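Local coordinates for protein E3 ubiquitin ligase RavN (Legionella pneumophila, PDB 5MIY) that acts as an E3 ubiquitin ligase, probably helping to transfer ubiquitin onto target proteins through a domain that seems only distantly related to eukaryotic U-box folds, at residues P7-P12 with I38-S43; N23-L28 with S43-L48; E57-I62 with K106-S111. All coordinates share one frame; numbering follows the deposited sequence.

How the contacts relate
The three contacts run across one small domain. Contacts 1 and 2 alternate along the chain, share Ser-43 and have centres about 9 Å apart; contact 3 opens after both have closed, its centre about 9 Å from that of contact 2 and about 16 Å from that of contact 1. They are joined by an antiparallel sheet in the order 35-41, 25-32, 58-61, 106-107. Contact 1 lays the strand 8-11 over one outermost strand, contact 2 folds the loop after that strand back on its neighbour 25-32, and contact 3 adds the other outermost strand. Together they join the N-terminal strand, the 43-48 loop and the strand just before helix 111-125 to one sheet.

Contact 1: P7-P12 with I38-S43; sequences PTYFDP and IKAISS
A two-stranded hairpin, 8-11 with 16-19, is laid across strand 35-41 of the four-stranded sheet, and Tyr-9, Asp-11 and Pro-12 make the join with Ala-40, Ile-41 and Ser-42. The axes of the short segments 8-11 and 38-41 cross at 74°, so there is no backbone ladder, and side chains of 8-12 do the joining, one of them to a backbone N-H. The Tyr-9 ring turns a face to Ala-40, whose CB sits over it, 3.8 Å from the ring centroid and offset toward the rim, a CH-pi contact. A small residue suits this place because its methyl lets the ring come close to the backbone, with Tyr-9 CD2 3.3 Å from Ala-40 O. A chi1 of 65° sets Tyr-9 CG between the backbone N and carbonyl carbon. Further along the strand, Pro-12 CG meets Ile-41 CG2 at 3.6 Å, the two side chains set roughly perpendicular. Asp-11 supplies the polar part. With CG anti to its backbone N (chi1 175°), its buried carboxylate reaches the end of strand 35-41, and it also accepts from the backbone N of Ile-13, an Asx turn, and of Met-14, tying its own loop to the sheet. Both bonds to Ser-42 arrive from above the carboxylate plane: the backbone N reaches Asp-11 OD1 at 3.1 Å, and Ser-42 OG donates to Asp-11 OD2 at 2.7 Å.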
loop_
_atom_site.group_PDB
_atom_site.type_symbol
_atom_site.label_atom_id
_atom_site.label_comp_id
_atom_site.label_asym_id
_atom_site.label_seq_id
_atom_site.Cartn_x
_atom_site.Cartn_y
_atom_site.Cartn_z
ATOM N N PRO A 7 -13.171 9.573 3.417
ATOM C CA PRO A 7 -12.241 8.531 3.879
ATOM C C PRO A 7 -10.800 9.000 3.735
ATOM O O PRO A 7 -10.412 9.529 2.694
ATOM C CB PRO A 7 -12.536 7.348 2.950
ATOM C CG PRO A 7 -13.878 7.624 2.378
ATOM C CD PRO A 7 -14.035 9.107 2.319
ATOM N N THR A 8 -10.008 8.802 4.787
ATOM C CA THR A 8 -8.600 9.181 4.764
ATOM C C THR A 8 -7.716 8.001 5.145
ATOM O O THR A 8 -8.168 6.999 5.712
ATOM C CB THR A 8 -8.292 10.355 5.707
ATOM O OG1 THR A 8 -8.436 9.931 7.070
ATOM C CG2 THR A 8 -9.199 11.551 5.416
ATOM N N TYR A 9 -6.435 8.140 4.815
ATOM C CA TYR A 9 -5.399 7.217 5.237
ATOM C C TYR A 9 -4.225 8.026 5.764
ATOM O O TYR A 9 -3.988 9.155 5.325
ATOM C CB TYR A 9 -4.942 6.306 4.085
ATOM C CG TYR A 9 -4.262 7.030 2.931
ATOM C CD1 TYR A 9 -5.009 7.734 1.983
ATOM C CD2 TYR A 9 -2.870 6.992 2.779
ATOM C CE1 TYR A 9 -4.392 8.386 0.921
ATOM C CE2 TYR A 9 -2.246 7.632 1.721
ATOM C CZ TYR A 9 -3.006 8.332 0.798
ATOM O OH TYR A 9 -2.378 8.979 -0.246
ATOM N N PHE A 10 -3.502 7.452 6.726
ATOM C CA PHE A 10 -2.269 8.066 7.213
ATOM C C PHE A 10 -1.165 7.771 6.207
ATOM O O PHE A 10 -0.613 6.670 6.180
ATOM C CB PHE A 10 -1.896 7.547 8.595
ATOM C CG PHE A 10 -0.719 8.262 9.204
ATOM C CD1 PHE A 10 -0.884 9.508 9.787
ATOM C CD2 PHE A 10 0.553 7.702 9.167
ATOM C CE1 PHE A 10 0.196 10.183 10.340
ATOM C CE2 PHE A 10 1.633 8.367 9.722
ATOM C CZ PHE A 10 1.457 9.608 10.308
ATOM N N ASP A 11 -0.830 8.759 5.389
ATOM C CA ASP A 11 0.134 8.550 4.318
ATOM C C ASP A 11 1.534 8.431 4.902
ATOM O O ASP A 11 2.024 9.399 5.502
ATOM C CB ASP A 11 0.078 9.701 3.314
ATOM C CG ASP A 11 1.147 9.592 2.233
ATOM O OD1 ASP A 11 1.490 8.461 1.830
ATOM O OD2 ASP A 11 1.650 10.644 1.785
ATOM N N PRO A 12 2.213 7.290 4.756
ATOM C CA PRO A 12 3.576 7.196 5.303
ATOM C C PRO A 12 4.555 8.115 4.605
ATOM O O PRO A 12 5.559 8.509 5.215
ATOM C CB PRO A 12 3.946 5.724 5.088
ATOM C CG PRO A 12 3.120 5.307 3.902
ATOM C CD PRO A 12 1.826 6.076 4.015
ATOM N N ILE A 38 -3.972 -3.873 4.459
ATOM C CA ILE A 38 -4.234 -2.948 3.364
ATOM C C ILE A 38 -3.391 -1.688 3.560
ATOM O O ILE A 38 -3.406 -1.072 4.633
ATOM C CB ILE A 38 -5.735 -2.622 3.275
ATOM C CG1 ILE A 38 -6.049 -1.925 1.953
ATOM C CG2 ILE A 38 -6.210 -1.828 4.483
ATOM C CD1 ILE A 38 -6.008 -2.884 0.767
ATOM N N LYS A 39 -2.627 -1.317 2.534
ATOM C CA LYS A 39 -1.749 -0.157 2.596
ATOM C C LYS A 39 -2.151 0.862 1.540
ATOM O O LYS A 39 -2.613 0.508 0.453
ATOM C CB LYS A 39 -0.278 -0.551 2.390
ATOM C CG LYS A 39 0.221 -1.602 3.369
ATOM C CD LYS A 39 0.145 -1.102 4.810
ATOM C CE LYS A 39 0.794 -2.095 5.760
ATOM N NZ LYS A 39 0.834 -1.614 7.169
ATOM N N ALA A 40 -1.965 2.137 1.866
ATOM C CA ALA A 40 -2.226 3.221 0.931
ATOM C C ALA A 40 -1.084 4.224 1.015
ATOM O O ALA A 40 -0.687 4.620 2.116
ATOM C CB ALA A 40 -3.558 3.903 1.236
ATOM N N ILE A 41 -0.548 4.624 -0.140
ATOM C CA ILE A 41 0.541 5.602 -0.196
ATOM C C ILE A 41 0.238 6.625 -1.284
ATOM O O ILE A 41 -0.491 6.345 -2.243
ATOM C CB ILE A 41 1.920 4.932 -0.431
ATOM C CG1 ILE A 41 2.006 4.274 -1.816
ATOM C CG2 ILE A 41 2.211 3.912 0.667
ATOM C CD1 ILE A 41 3.331 3.520 -2.056
ATOM N N SER A 42 0.766 7.841 -1.108
ATOM C CA SER A 42 0.482 8.889 -2.080
ATOM C C SER A 42 1.349 8.756 -3.325
ATOM O O SER A 42 0.946 9.202 -4.403
ATOM C CB SER A 42 0.656 10.283 -1.450
ATOM O OG SER A 42 1.947 10.474 -0.872
ATOM N N SER A 43 2.525 8.146 -3.201
ATOM C CA SER A 43 3.440 7.965 -4.321
ATOM C C SER A 43 4.403 6.843 -3.963
ATOM O O SER A 43 4.481 6.420 -2.811
ATOM C CB SER A 43 4.223 9.247 -4.623
ATOM O OG SER A 43 5.115 9.522 -3.556
#

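Contact 2: N23-L28 with S43-L48. With NA (sodium ion), chain K; SO4 (sulfate ion), chain D; EDO (1,2-ethanediol), chain I.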
loop_
_atom_site.group_PDB
_atom_site.type_symbol
_atom_site.label_atom_id
_atom_site.label_comp_id
_atom_site.label_asym_id
_atom_site.label_seq_id
_atom_site.Cartn_x
_atom_site.Cartn_y
_atom_site.Cartn_z
ATOM N N ASN A 23 -6.620 8.455 -7.237
ATOM C CA ASN A 23 -5.193 8.558 -7.523
ATOM C C ASN A 23 -4.320 7.939 -6.436
ATOM O O ASN A 23 -3.098 7.849 -6.612
ATOM C CB ASN A 23 -4.810 10.026 -7.736
ATOM C CG ASN A 23 -5.499 10.631 -8.946
ATOM O OD1 ASN A 23 -5.602 9.992 -9.994
ATOM N ND2 ASN A 23 -5.987 11.863 -8.805
ATOM N N THR A 24 -4.918 7.517 -5.325
ATOM C CA THR A 24 -4.191 6.846 -4.256
ATOM C C THR A 24 -3.680 5.487 -4.723
ATOM O O THR A 24 -4.374 4.750 -5.428
ATOM C CB THR A 24 -5.110 6.670 -3.042
ATOM O OG1 THR A 24 -5.648 7.946 -2.654
ATOM C CG2 THR A 24 -4.367 6.032 -1.867
ATOM N N ILE A 25 -2.454 5.156 -4.330
ATOM C CA ILE A 25 -1.888 3.833 -4.584
ATOM C C ILE A 25 -2.300 2.916 -3.442
ATOM O O ILE A 25 -2.029 3.207 -2.271
ATOM C CB ILE A 25 -0.358 3.894 -4.711
ATOM C CG1 ILE A 25 0.054 4.722 -5.931
ATOM C CG2 ILE A 25 0.256 2.482 -4.743
ATOM C CD1 ILE A 25 1.463 5.297 -5.796
ATOM N N VAL A 26 -2.965 1.809 -3.776
ATOM C CA VAL A 26 -3.481 0.876 -2.784
ATOM C C VAL A 26 -3.003 -0.528 -3.133
ATOM O O VAL A 26 -2.986 -0.917 -4.307
ATOM C CB VAL A 26 -5.026 0.934 -2.704
ATOM C CG1 VAL A 26 -5.521 0.024 -1.608
ATOM C CG2 VAL A 26 -5.485 2.373 -2.444
ATOM N N TYR A 27 -2.606 -1.281 -2.110
ATOM C CA TYR A 27 -2.137 -2.648 -2.291
ATOM C C TYR A 27 -2.230 -3.385 -0.962
ATOM O O TYR A 27 -2.375 -2.773 0.101
ATOM C CB TYR A 27 -0.700 -2.698 -2.839
ATOM C CG TYR A 27 0.338 -1.892 -2.058
ATOM C CD1 TYR A 27 1.005 -2.437 -0.961
ATOM C CD2 TYR A 27 0.659 -0.587 -2.433
ATOM C CE1 TYR A 27 1.959 -1.701 -0.251
ATOM C CE2 TYR A 27 1.618 0.153 -1.735
ATOM C CZ TYR A 27 2.255 -0.399 -0.642
ATOM O OH TYR A 27 3.195 0.356 0.044
ATOM N N LEU A 28 -2.138 -4.712 -1.048
ATOM C CA LEU A 28 -2.124 -5.603 0.102
ATOM C C LEU A 28 -0.718 -6.144 0.334
ATOM O O LEU A 28 -0.004 -6.469 -0.620
ATOM C CB LEU A 28 -3.091 -6.773 -0.121
ATOM C CG LEU A 28 -3.655 -7.485 1.098
ATOM C CD1 LEU A 28 -4.767 -6.641 1.705
ATOM C CD2 LEU A 28 -4.177 -8.875 0.699
ATOM N N SER A 43 2.525 8.146 -3.201
ATOM C CA SER A 43 3.440 7.965 -4.321
ATOM C C SER A 43 4.403 6.843 -3.963
ATOM O O SER A 43 4.481 6.420 -2.811
ATOM C CB SER A 43 4.223 9.247 -4.623
ATOM O OG SER A 43 5.115 9.522 -3.556
ATOM N N GLY A 44 5.146 6.374 -4.962
ATOM C CA GLY A 44 6.324 5.559 -4.708
ATOM C C GLY A 44 6.266 4.111 -5.151
ATOM O O GLY A 44 7.254 3.397 -4.965
ATOM N N LEU A 45 5.158 3.642 -5.722
ATOM C CA LEU A 45 5.057 2.215 -6.032
ATOM C C LEU A 45 6.180 1.751 -6.962
ATOM O O LEU A 45 6.682 0.625 -6.827
ATOM C CB LEU A 45 3.692 1.900 -6.641
ATOM C CG LEU A 45 3.352 0.406 -6.759
ATOM C CD1 LEU A 45 3.389 -0.257 -5.388
ATOM C CD2 LEU A 45 2.000 0.189 -7.421
ATOM N N GLU A 46 6.590 2.601 -7.906
ATOM C CA GLU A 46 7.602 2.241 -8.892
ATOM C C GLU A 46 9.021 2.564 -8.449
ATOM O O GLU A 46 9.967 2.168 -9.142
ATOM C CB GLU A 46 7.335 2.956 -10.225
ATOM C CG GLU A 46 5.972 2.650 -10.863
ATOM C CD GLU A 46 5.801 1.186 -11.230
ATOM O OE1 GLU A 46 6.809 0.528 -11.565
ATOM O OE2 GLU A 46 4.651 0.691 -11.192
ATOM N N HIS A 47 9.202 3.261 -7.325
ATOM C CA HIS A 47 10.535 3.670 -6.900
ATOM C C HIS A 47 10.947 3.158 -5.529
ATOM O O HIS A 47 12.149 2.992 -5.290
ATOM C CB HIS A 47 10.643 5.207 -6.916
ATOM C CG HIS A 47 10.502 5.800 -8.282
ATOM N ND1 HIS A 47 9.277 6.025 -8.877
ATOM C CD2 HIS A 47 11.435 6.204 -9.178
ATOM C CE1 HIS A 47 9.463 6.550 -10.076
ATOM N NE2 HIS A 47 10.763 6.663 -10.284
ATOM N N LEU A 48 10.006 2.927 -4.617
ATOM C CA LEU A 48 10.378 2.449 -3.293
ATOM C C LEU A 48 10.904 1.011 -3.373
ATOM O O LEU A 48 10.486 0.233 -4.237
ATOM C CB LEU A 48 9.185 2.508 -2.346
ATOM C CG LEU A 48 8.680 3.885 -1.915
ATOM C CD1 LEU A 48 7.344 3.711 -1.194
ATOM C CD2 LEU A 48 9.700 4.603 -1.028
HETATM NA NA NA K . 14.148 3.849 -3.611
HETATM S S SO4 D . 5.824 6.198 -8.521
HETATM O O1 SO4 D . 6.992 5.648 -7.847
HETATM O O2 SO4 D . 5.255 7.276 -7.718
HETATM O O3 SO4 D . 4.857 5.116 -8.659
HETATM O O4 SO4 D . 6.183 6.700 -9.846
HETATM C C1 EDO I . 6.697 -2.543 -10.055
HETATM O O1 EDO I . 8.123 -2.517 -9.970
HETATM C C2 EDO I . 6.164 -1.603 -8.989
HETATM O O2 EDO I . 6.549 -2.091 -7.701
#
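Leu-45 points toward strand 25-28 and packs against Ile-25 and Tyr-27, giving each of them one methyl branch. Its CD2 meets Ile-25 CG2 at 3.9 Å, the two side chains crossing at a slant, while its CD1 lies 4.0 Å from Tyr-27 CD2, leucine and tyrosine lying alongside one another with their directions opposed. The fork suits a position facing two neighbours at once, and CG, anti to the backbone N (chi1 -169°), is directed to the strand. Ile-25 CG2 also sits at the edge of the Tyr-27 ring, in its plane, so the three groups form one apolar patch. The other branch of Ile-25 works on the loop backbone: CD1 touches Ser-43 CA at 3.6 Å. Gly-44 then turns the chain at a phi of 113°, which glycine accepts readily, and its carbonyl O takes the N-H groups of both His-47 and Leu-48, tightening the loop. The outer side of the loop is polar: Gly-44 N donates to a sulfate O2 at 2.9 Å, Glu-46 N also donates to that ion, which probably came from the crystallisation liquor, and a sodium ion is held by His-47 O at 2.8 Å. Tyr-27 OH is hydrogen-bonded to Asp-51. In the fold, the 43-48 loop leaves strand 35-41 and comes back over the neighbouring strand 25-32, where Tyr-27 also meets Tyr-59 of strand 58-61 and Leu-45 touches Phe-108.

Contact 3: E57-I62 with K106-S111. With SO4 (sulfate ion), chain F.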
loop_
_atom_site.group_PDB
_atom_site.type_symbol
_atom_site.label_atom_id
_atom_site.label_comp_id
_atom_site.label_asym_id
_atom_site.label_seq_id
_atom_site.Cartn_x
_atom_site.Cartn_y
_atom_site.Cartn_z
ATOM N N GLU A 57 8.467 -6.740 0.663
ATOM C CA GLU A 57 8.909 -6.567 -0.714
ATOM C C GLU A 57 7.883 -7.047 -1.727
ATOM O O GLU A 57 7.968 -6.669 -2.900
ATOM C CB GLU A 57 10.241 -7.293 -0.940
ATOM C CG GLU A 57 11.388 -6.669 -0.176
ATOM C CD GLU A 57 12.739 -7.195 -0.607
ATOM O OE1 GLU A 57 12.981 -7.323 -1.828
ATOM O OE2 GLU A 57 13.560 -7.479 0.284
ATOM N N LYS A 58 6.923 -7.857 -1.303
ATOM C CA LYS A 58 5.890 -8.399 -2.172
ATOM C C LYS A 58 4.556 -7.763 -1.815
ATOM O O LYS A 58 4.280 -7.506 -0.639
ATOM C CB LYS A 58 5.803 -9.925 -2.036
ATOM C CG LYS A 58 7.120 -10.651 -2.290
ATOM C CD LYS A 58 6.905 -12.149 -2.467
ATOM C CE LYS A 58 8.188 -12.848 -2.916
ATOM N NZ LYS A 58 8.777 -12.242 -4.148
ATOM N N TYR A 59 3.731 -7.505 -2.827
ATOM C CA TYR A 59 2.429 -6.896 -2.597
ATOM C C TYR A 59 1.447 -7.375 -3.658
ATOM O O TYR A 59 1.837 -7.845 -4.731
ATOM C CB TYR A 59 2.507 -5.361 -2.607
ATOM C CG TYR A 59 2.860 -4.783 -3.958
ATOM C CD1 TYR A 59 4.188 -4.604 -4.333
ATOM C CD2 TYR A 59 1.871 -4.406 -4.859
ATOM C CE1 TYR A 59 4.520 -4.090 -5.557
ATOM C CE2 TYR A 59 2.199 -3.876 -6.097
ATOM C CZ TYR A 59 3.530 -3.722 -6.436
ATOM O OH TYR A 59 3.881 -3.195 -7.660
ATOM N N TRP A 60 0.159 -7.228 -3.347
ATOM C CA TRP A 60 -0.920 -7.534 -4.274
ATOM C C TRP A 60 -1.638 -6.229 -4.591
ATOM O O TRP A 60 -2.206 -5.612 -3.677
ATOM C CB TRP A 60 -1.895 -8.558 -3.674
ATOM C CG TRP A 60 -1.302 -9.949 -3.483
ATOM C CD1 TRP A 60 -1.368 -10.997 -4.355
ATOM C CD2 TRP A 60 -0.555 -10.419 -2.350
ATOM N NE1 TRP A 60 -0.716 -12.092 -3.832
ATOM C CE2 TRP A 60 -0.204 -11.762 -2.605
ATOM C CE3 TRP A 60 -0.146 -9.831 -1.148
ATOM C CZ2 TRP A 60 0.540 -12.525 -1.703
ATOM C CZ3 TRP A 60 0.586 -10.588 -0.253
ATOM C CH2 TRP A 60 0.919 -11.928 -0.533
ATOM N N PRO A 61 -1.624 -5.752 -5.834
ATOM C CA PRO A 61 -2.312 -4.495 -6.149
ATOM C C PRO A 61 -3.821 -4.616 -6.002
ATOM O O PRO A 61 -4.416 -5.655 -6.291
ATOM C CB PRO A 61 -1.918 -4.227 -7.608
ATOM C CG PRO A 61 -1.471 -5.546 -8.141
ATOM C CD PRO A 61 -0.880 -6.286 -6.986
ATOM N N ILE A 62 -4.429 -3.521 -5.546
ATOM C CA ILE A 62 -5.871 -3.384 -5.331
ATOM C C ILE A 62 -6.275 -2.061 -5.976
ATOM O O ILE A 62 -5.611 -1.037 -5.736
ATOM C CB ILE A 62 -6.213 -3.384 -3.830
ATOM C CG1 ILE A 62 -5.665 -4.631 -3.128
ATOM C CG2 ILE A 62 -7.708 -3.177 -3.595
ATOM C CD1 ILE A 62 -6.517 -5.873 -3.293
ATOM N N LYS A 106 3.183 -9.055 -6.886
ATOM C CA LYS A 106 4.243 -8.277 -7.506
ATOM C C LYS A 106 5.326 -7.993 -6.473
ATOM O O LYS A 106 5.173 -8.274 -5.283
ATOM C CB LYS A 106 3.681 -6.985 -8.099
ATOM C CG LYS A 106 2.605 -7.223 -9.136
ATOM C CD LYS A 106 2.516 -6.080 -10.121
ATOM C CE LYS A 106 2.052 -6.577 -11.484
ATOM N NZ LYS A 106 2.686 -5.809 -12.600
ATOM N N GLN A 107 6.443 -7.446 -6.944
ATOM C CA GLN A 107 7.587 -7.161 -6.085
ATOM C C GLN A 107 8.007 -5.717 -6.275
ATOM O O GLN A 107 8.038 -5.226 -7.406
ATOM C CB GLN A 107 8.771 -8.069 -6.401
ATOM C CG GLN A 107 9.197 -8.971 -5.262
ATOM C CD GLN A 107 10.550 -9.608 -5.516
ATOM O OE1 GLN A 107 10.668 -10.535 -6.315
ATOM N NE2 GLN A 107 11.581 -9.105 -4.843
ATOM N N PHE A 108 8.305 -5.040 -5.167
ATOM C CA PHE A 108 8.892 -3.709 -5.263
ATOM C C PHE A 108 10.203 -3.798 -6.029
ATOM O O PHE A 108 10.921 -4.800 -5.949
ATOM C CB PHE A 108 9.120 -3.115 -3.870
ATOM C CG PHE A 108 7.861 -2.602 -3.217
ATOM C CD1 PHE A 108 7.387 -1.325 -3.487
ATOM C CD2 PHE A 108 7.147 -3.402 -2.335
ATOM C CE1 PHE A 108 6.215 -0.855 -2.882
ATOM C CE2 PHE A 108 5.982 -2.941 -1.729
ATOM C CZ PHE A 108 5.519 -1.662 -2.002
ATOM N N SER A 109 10.507 -2.739 -6.779
ATOM C CA SER A 109 11.676 -2.700 -7.648
ATOM C C SER A 109 12.937 -2.376 -6.857
ATOM O O SER A 109 12.897 -1.656 -5.855
ATOM C CB SER A 109 11.476 -1.650 -8.745
ATOM O OG SER A 109 12.645 -1.450 -9.515
ATOM N N ASP A 110 14.070 -2.900 -7.333
ATOM C CA ASP A 110 15.392 -2.549 -6.812
ATOM C C ASP A 110 16.136 -1.573 -7.715
ATOM O O ASP A 110 17.348 -1.362 -7.532
ATOM C CB ASP A 110 16.239 -3.808 -6.622
ATOM C CG ASP A 110 15.769 -4.657 -5.461
ATOM O OD1 ASP A 110 15.496 -4.096 -4.377
ATOM O OD2 ASP A 110 15.663 -5.891 -5.637
ATOM N N SER A 111 15.440 -0.967 -8.674
ATOM C CA SER A 111 16.112 -0.190 -9.713
ATOM C C SER A 111 16.766 1.080 -9.169
ATOM O O SER A 111 17.816 1.491 -9.679
ATOM C CB SER A 111 15.127 0.163 -10.827
ATOM O OG SER A 111 14.060 0.950 -10.327
HETATM S S SO4 F . 8.325 -10.195 1.788
HETATM O O1 SO4 F . 9.232 -9.054 1.737
HETATM O O2 SO4 F . 8.261 -10.698 3.158
HETATM O O3 SO4 F . 8.822 -11.252 0.908
HETATM O O4 SO4 F . 6.990 -9.785 1.357
#
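Tyr-59 lies between Lys-106 and Phe-108 where the short strand 106-107 adds itself antiparallel to strand 58-61, at the margin of the four-stranded sheet. From CB, a chi1 of 67° puts CG between the backbone N and carbonyl carbon, and the ring extends across the partner strand. CD1 points over the face of Phe-108, 3.6 Å from its CE2, in an edge-to-face pair whose planes stand at 51°. CE1 comes next, 3.9 Å from the carbonyl carbon of Gln-107. Further out, CZ meets Lys-106 CB at 3.7 Å, a carbon that sits over one ring face in a CH-pi contact, so the aliphatic start of a lysine shelters the ring while its amine leads away. At the tip, OH bonds to O2 of a 1,2-ethanediol, probably from the crystallisation liquor. In the backbone, Tyr-59 and Lys-106 form a hydrogen-bonded pair: Tyr-59 N donates to Lys-106 O at 3.0 Å, and Lys-106 N returns to Tyr-59 O at 2.8 Å. Two residues along, beyond the non-hydrogen-bonded pair Lys-58/Gln-107, Phe-108 N reaches Glu-57 O at 2.8 Å, nearly straight to the carbonyl. The chemistry implies that backbone bonds fix the strand register, while an edge-to-face Tyr-59/Phe-108 pair makes a buried apolar patch, covered in part by a lysine methylene, and Lys-58 and Gln-107 put their polar ends on the other face.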